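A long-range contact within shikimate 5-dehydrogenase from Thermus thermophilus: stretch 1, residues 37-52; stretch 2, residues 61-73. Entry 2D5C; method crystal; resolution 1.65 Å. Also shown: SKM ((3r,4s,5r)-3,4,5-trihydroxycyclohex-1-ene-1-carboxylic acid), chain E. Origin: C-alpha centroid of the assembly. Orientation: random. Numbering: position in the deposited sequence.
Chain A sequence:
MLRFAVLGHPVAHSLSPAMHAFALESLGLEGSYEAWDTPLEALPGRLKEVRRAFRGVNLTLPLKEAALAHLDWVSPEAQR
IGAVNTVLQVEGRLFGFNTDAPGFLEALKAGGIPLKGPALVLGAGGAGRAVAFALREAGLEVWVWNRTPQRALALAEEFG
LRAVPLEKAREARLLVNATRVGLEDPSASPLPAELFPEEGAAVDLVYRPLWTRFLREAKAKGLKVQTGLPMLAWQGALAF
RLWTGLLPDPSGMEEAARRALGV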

# COMPACT_ATOMS: atom_id res chain seq x y z
N ASP A 37 7.46 -13.03 -17.76
CA ASP A 37 8.53 -12.47 -18.59
C ASP A 37 8.13 -11.10 -19.10
O ASP A 37 7.13 -10.95 -19.81
CB ASP A 37 8.83 -13.39 -19.77
CG ASP A 37 10.07 -12.97 -20.53
OD1 ASP A 37 11.19 -13.16 -19.99
OD2 ASP A 37 9.94 -12.45 -21.66
N THR A 38 8.92 -10.09 -18.74
CA THR A 38 8.64 -8.72 -19.13
C THR A 38 9.88 -7.98 -19.61
O THR A 38 10.74 -7.60 -18.81
CB THR A 38 8.02 -7.92 -17.95
OG1 THR A 38 6.80 -8.56 -17.54
CG2 THR A 38 7.71 -6.49 -18.37
N PRO A 39 10.00 -7.79 -20.93
CA PRO A 39 11.15 -7.07 -21.49
C PRO A 39 10.94 -5.58 -21.26
O PRO A 39 9.81 -5.12 -21.18
CB PRO A 39 11.10 -7.43 -22.97
CG PRO A 39 10.41 -8.76 -22.98
CD PRO A 39 9.30 -8.53 -21.99
N LEU A 40 12.03 -4.83 -21.19
CA LEU A 40 11.93 -3.39 -20.96
C LEU A 40 10.83 -2.68 -21.77
O LEU A 40 10.03 -1.92 -21.21
CB LEU A 40 13.29 -2.74 -21.25
CG LEU A 40 13.82 -1.73 -20.22
CD1 LEU A 40 15.19 -1.27 -20.67
CD2 LEU A 40 12.88 -0.52 -20.08
N GLU A 41 10.77 -2.95 -23.07
CA GLU A 41 9.78 -2.30 -23.91
C GLU A 41 8.35 -2.67 -23.51
O GLU A 41 7.40 -1.95 -23.83
CB GLU A 41 10.02 -2.66 -25.39
CG GLU A 41 9.96 -1.47 -26.36
CD GLU A 41 11.22 -0.61 -26.31
OE1 GLU A 41 12.09 -0.86 -25.43
OE2 GLU A 41 11.36 0.31 -27.14
N ALA A 42 8.20 -3.79 -22.80
CA ALA A 42 6.87 -4.23 -22.37
C ALA A 42 6.48 -3.68 -21.00
O ALA A 42 5.32 -3.77 -20.60
CB ALA A 42 6.81 -5.76 -22.36
N LEU A 43 7.44 -3.11 -20.28
CA LEU A 43 7.21 -2.57 -18.94
C LEU A 43 6.02 -1.62 -18.78
O LEU A 43 5.19 -1.81 -17.89
CB LEU A 43 8.48 -1.89 -18.42
CG LEU A 43 8.47 -1.42 -16.95
CD1 LEU A 43 8.16 -2.58 -16.01
CD2 LEU A 43 9.83 -0.83 -16.60
N PRO A 44 5.92 -0.58 -19.63
CA PRO A 44 4.80 0.36 -19.52
C PRO A 44 3.43 -0.32 -19.57
O PRO A 44 2.58 -0.07 -18.71
CB PRO A 44 5.03 1.30 -20.69
CG PRO A 44 6.53 1.35 -20.76
CD PRO A 44 6.90 -0.11 -20.62
N GLY A 45 3.22 -1.16 -20.57
CA GLY A 45 1.95 -1.85 -20.69
C GLY A 45 1.76 -2.85 -19.57
O GLY A 45 0.63 -3.09 -19.14
N ARG A 46 2.87 -3.40 -19.09
CA ARG A 46 2.85 -4.39 -18.02
C ARG A 46 2.39 -3.77 -16.70
O ARG A 46 1.64 -4.39 -15.94
CB ARG A 46 4.24 -5.00 -17.85
CG ARG A 46 4.31 -6.17 -16.86
CD ARG A 46 3.65 -7.44 -17.42
NE ARG A 46 4.48 -8.07 -18.45
CZ ARG A 46 4.15 -8.17 -19.73
NH1 ARG A 46 3.00 -7.68 -20.16
NH2 ARG A 46 4.97 -8.75 -20.58
N LEU A 47 2.86 -2.56 -16.41
CA LEU A 47 2.46 -1.90 -15.16
C LEU A 47 1.00 -1.49 -15.23
O LEU A 47 0.32 -1.40 -14.20
CB LEU A 47 3.35 -0.68 -14.90
CG LEU A 47 4.83 -0.96 -14.62
CD1 LEU A 47 5.57 0.36 -14.46
CD2 LEU A 47 5.00 -1.81 -13.36
N LYS A 48 0.50 -1.23 -16.44
CA LYS A 48 -0.90 -0.86 -16.62
C LYS A 48 -1.75 -2.03 -16.17
O LYS A 48 -2.78 -1.86 -15.53
CB LYS A 48 -1.20 -0.55 -18.09
CG LYS A 48 -1.18 0.93 -18.45
CD LYS A 48 -2.59 1.43 -18.78
CE LYS A 48 -3.14 0.75 -20.02
NZ LYS A 48 -4.53 1.20 -20.34
N GLU A 49 -1.31 -3.23 -16.53
CA GLU A 49 -2.03 -4.44 -16.16
C GLU A 49 -1.93 -4.67 -14.66
O GLU A 49 -2.90 -5.07 -14.02
CB GLU A 49 -1.45 -5.64 -16.90
CG GLU A 49 -1.69 -5.60 -18.39
CD GLU A 49 -0.78 -6.56 -19.14
OE1 GLU A 49 0.45 -6.37 -19.09
OE2 GLU A 49 -1.31 -7.49 -19.79
N VAL A 50 -0.76 -4.40 -14.10
CA VAL A 50 -0.53 -4.56 -12.67
C VAL A 50 -1.54 -3.72 -11.89
O VAL A 50 -2.05 -4.15 -10.86
CB VAL A 50 0.90 -4.14 -12.27
CG1 VAL A 50 1.05 -4.14 -10.75
CG2 VAL A 50 1.91 -5.08 -12.88
N ARG A 51 -1.83 -2.54 -12.40
CA ARG A 51 -2.78 -1.65 -11.74
C ARG A 51 -4.16 -2.26 -11.60
O ARG A 51 -4.88 -1.96 -10.65
CB ARG A 51 -2.90 -0.34 -12.52
CG ARG A 51 -1.65 0.51 -12.53
CD ARG A 51 -1.81 1.71 -13.45
NE ARG A 51 -0.61 2.54 -13.48
CZ ARG A 51 -0.34 3.50 -12.61
NH1 ARG A 51 -1.20 3.78 -11.63
NH2 ARG A 51 0.78 4.20 -12.72
N ARG A 52 -4.52 -3.14 -12.53
CA ARG A 52 -5.84 -3.76 -12.52
C ARG A 52 -5.96 -5.14 -11.89
O ARG A 52 -6.98 -5.45 -11.26
CB ARG A 52 -6.38 -3.85 -13.95
CG ARG A 52 -6.38 -2.55 -14.75
CD ARG A 52 -6.69 -2.85 -16.21
NE ARG A 52 -6.63 -1.67 -17.06
CZ ARG A 52 -7.51 -0.68 -17.05
NH1 ARG A 52 -8.55 -0.72 -16.21
NH2 ARG A 52 -7.36 0.36 -17.87
O12 SKM E . 14.95 -7.67 -5.76
C8 SKM E . 14.72 -9.05 -6.08
C6 SKM E . 13.34 -9.20 -6.77
O7 SKM E . 12.32 -8.72 -5.89
C5 SKM E . 13.04 -10.68 -7.13
C4 SKM E . 14.28 -11.44 -7.62
C1 SKM E . 14.07 -12.79 -8.20
O2 SKM E . 12.83 -13.30 -8.27
O3 SKM E . 15.02 -13.45 -8.61
C10 SKM E . 15.52 -10.95 -7.56
C9 SKM E . 15.86 -9.58 -7.01
O11 SKM E . 16.03 -8.67 -8.11
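Stretch 2 (61-73) LPLKEAALAHLDW

Stretch 2 runs alongside stretch 1 in the same general direction: Leu40 lies near Leu63 (CA to CA 6.0 Å) and Pro44 near His70 (CA to CA 7.0 Å). Stretch 1 starts extended and becomes a helix that continues past Arg52. Stretch 2 begins with a cis peptide bond before Pro62. Residues 64-69 then have helical phi/psi without the regular bonds, and the stretch ends with Trp73 in an extended conformation. The contact buries 622 Å², summed over both sides.

Thr38 makes the first substantial contact. Its O lies 3.5 Å from Leu63 CD1, and its CG2 lies 3.8 Å from the same atom. The CA-to-CB bond of Leu63 points sideways, but the end of the side chain comes nearer to stretch 1. Leu40 packs against Pro62, Leu63 and Ala66. Its CB is 4.2 Å from Pro62 CG, its CA 3.6 Å from Leu63 CD2, and its CD2 3.7 Å from Ala66 CB.

The CA-to-CB bond of Leu43 points toward stretch 2, and the residue is buried. Its CD2 meets three residues, lying 3.8 Å from Leu63 CD2, 3.9 Å from Ala66 CB and 4.3 Å from Ala67 CB. Leu43 CD2 also lies 3.8 Å from the backbone Ala67 N. Pro44 CG sits 3.7 Å from His70 NE2.

One helical turn after Leu43, the CA-to-CB bond of Leu47 also points toward stretch 2. Its CD1 is 3.4 Å from His70 CB and 4.3 Å from Leu71 CD2.

Arg51, a further turn along, closes the contact with charge. Its NH1 forms a salt bridge and hydrogen bond to Asp72 OD1 at 2.9 Å, with the carboxylate oxygen near the guanidinium plane. A weak hydrogen bond joins Arg51 NH2 to His70 O at 3.3 Å. Water 1 also links the stretches, accepting from Arg51 NE (2.8 Å to the water O) and donating to His70 O (3.2 Å from the water O).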

# COMPACT_ATOMS: atom_id res chain seq x y z
N LEU A 61 15.78 -7.46 -13.24
CA LEU A 61 16.34 -6.97 -14.50
C LEU A 61 15.40 -7.18 -15.68
O LEU A 61 14.71 -8.20 -15.76
CB LEU A 61 17.65 -7.67 -14.85
CG LEU A 61 18.91 -7.44 -14.02
CD1 LEU A 61 18.77 -8.08 -12.65
CD2 LEU A 61 20.09 -8.04 -14.78
N PRO A 62 15.36 -6.21 -16.60
CA PRO A 62 16.13 -4.96 -16.58
C PRO A 62 15.11 -3.83 -16.36
O PRO A 62 15.13 -2.82 -17.06
CB PRO A 62 16.71 -4.91 -17.98
CG PRO A 62 15.52 -5.35 -18.79
CD PRO A 62 14.90 -6.49 -17.97
N LEU A 63 14.24 -4.02 -15.38
CA LEU A 63 13.17 -3.07 -15.12
C LEU A 63 13.24 -2.19 -13.88
O LEU A 63 12.46 -1.25 -13.77
CB LEU A 63 11.84 -3.84 -15.08
CG LEU A 63 11.60 -4.87 -16.19
CD1 LEU A 63 10.39 -5.71 -15.84
CD2 LEU A 63 11.42 -4.16 -17.52
N LYS A 64 14.16 -2.47 -12.97
CA LYS A 64 14.24 -1.71 -11.72
C LYS A 64 14.44 -0.20 -11.78
O LYS A 64 13.90 0.52 -10.93
CB LYS A 64 15.30 -2.31 -10.80
CG LYS A 64 14.96 -3.70 -10.27
CD LYS A 64 15.97 -4.11 -9.21
CE LYS A 64 15.67 -5.46 -8.62
NZ LYS A 64 16.76 -5.87 -7.70
N GLU A 65 15.19 0.29 -12.75
CA GLU A 65 15.41 1.72 -12.85
C GLU A 65 14.35 2.40 -13.70
O GLU A 65 13.87 3.48 -13.36
CB GLU A 65 16.80 2.01 -13.43
CG GLU A 65 17.96 1.40 -12.66
CD GLU A 65 17.95 -0.12 -12.68
OE1 GLU A 65 17.71 -0.71 -13.76
OE2 GLU A 65 18.20 -0.73 -11.62
N ALA A 66 13.99 1.77 -14.80
CA ALA A 66 13.00 2.33 -15.70
C ALA A 66 11.62 2.44 -15.07
O ALA A 66 10.81 3.26 -15.48
CB ALA A 66 12.93 1.50 -16.97
N ALA A 67 11.37 1.60 -14.06
CA ALA A 67 10.07 1.58 -13.41
C ALA A 67 9.66 2.86 -12.67
O ALA A 67 8.49 3.24 -12.68
CB ALA A 67 10.00 0.39 -12.45
N LEU A 68 10.63 3.51 -12.03
CA LEU A 68 10.33 4.72 -11.26
C LEU A 68 9.49 5.76 -12.00
O LEU A 68 8.59 6.37 -11.42
CB LEU A 68 11.63 5.37 -10.75
CG LEU A 68 12.27 4.67 -9.55
CD1 LEU A 68 12.82 3.31 -9.98
CD2 LEU A 68 13.39 5.54 -8.98
N ALA A 69 9.76 5.95 -13.28
CA ALA A 69 9.03 6.94 -14.06
C ALA A 69 7.56 6.58 -14.30
O ALA A 69 6.76 7.45 -14.64
CB ALA A 69 9.73 7.16 -15.40
N HIS A 70 7.21 5.31 -14.12
CA HIS A 70 5.83 4.89 -14.35
C HIS A 70 5.06 4.62 -13.07
O HIS A 70 4.00 3.99 -13.11
CB HIS A 70 5.79 3.63 -15.22
CG HIS A 70 6.46 3.79 -16.55
ND1 HIS A 70 7.72 3.29 -16.81
CD2 HIS A 70 6.06 4.41 -17.68
CE1 HIS A 70 8.07 3.60 -18.05
NE2 HIS A 70 7.08 4.28 -18.60
N LEU A 71 5.58 5.09 -11.94
CA LEU A 71 4.90 4.87 -10.66
C LEU A 71 4.29 6.16 -10.14
O LEU A 71 4.72 7.25 -10.50
CB LEU A 71 5.89 4.30 -9.65
CG LEU A 71 6.63 3.04 -10.14
CD1 LEU A 71 7.57 2.56 -9.04
CD2 LEU A 71 5.63 1.94 -10.51
N ASP A 72 3.28 6.04 -9.29
CA ASP A 72 2.62 7.22 -8.74
C ASP A 72 3.38 7.81 -7.57
O ASP A 72 3.25 8.99 -7.26
CB ASP A 72 1.20 6.89 -8.27
CG ASP A 72 0.30 6.45 -9.39
OD1 ASP A 72 0.22 5.24 -9.63
OD2 ASP A 72 -0.32 7.32 -10.03
N TRP A 73 4.18 6.98 -6.90
CA TRP A 73 4.94 7.42 -5.73
C TRP A 73 6.12 6.47 -5.57
O TRP A 73 5.98 5.27 -5.81
CB TRP A 73 4.05 7.32 -4.48
CG TRP A 73 4.68 7.72 -3.17
CD1 TRP A 73 4.65 8.97 -2.59
CD2 TRP A 73 5.38 6.87 -2.25
NE1 TRP A 73 5.28 8.94 -1.37
CE2 TRP A 73 5.73 7.67 -1.13
CE3 TRP A 73 5.73 5.52 -2.25
CZ2 TRP A 73 6.43 7.15 -0.03
CZ3 TRP A 73 6.43 5.00 -1.16
CH2 TRP A 73 6.77 5.82 -0.06
O HOH W 1 1.72 2.89 -15.08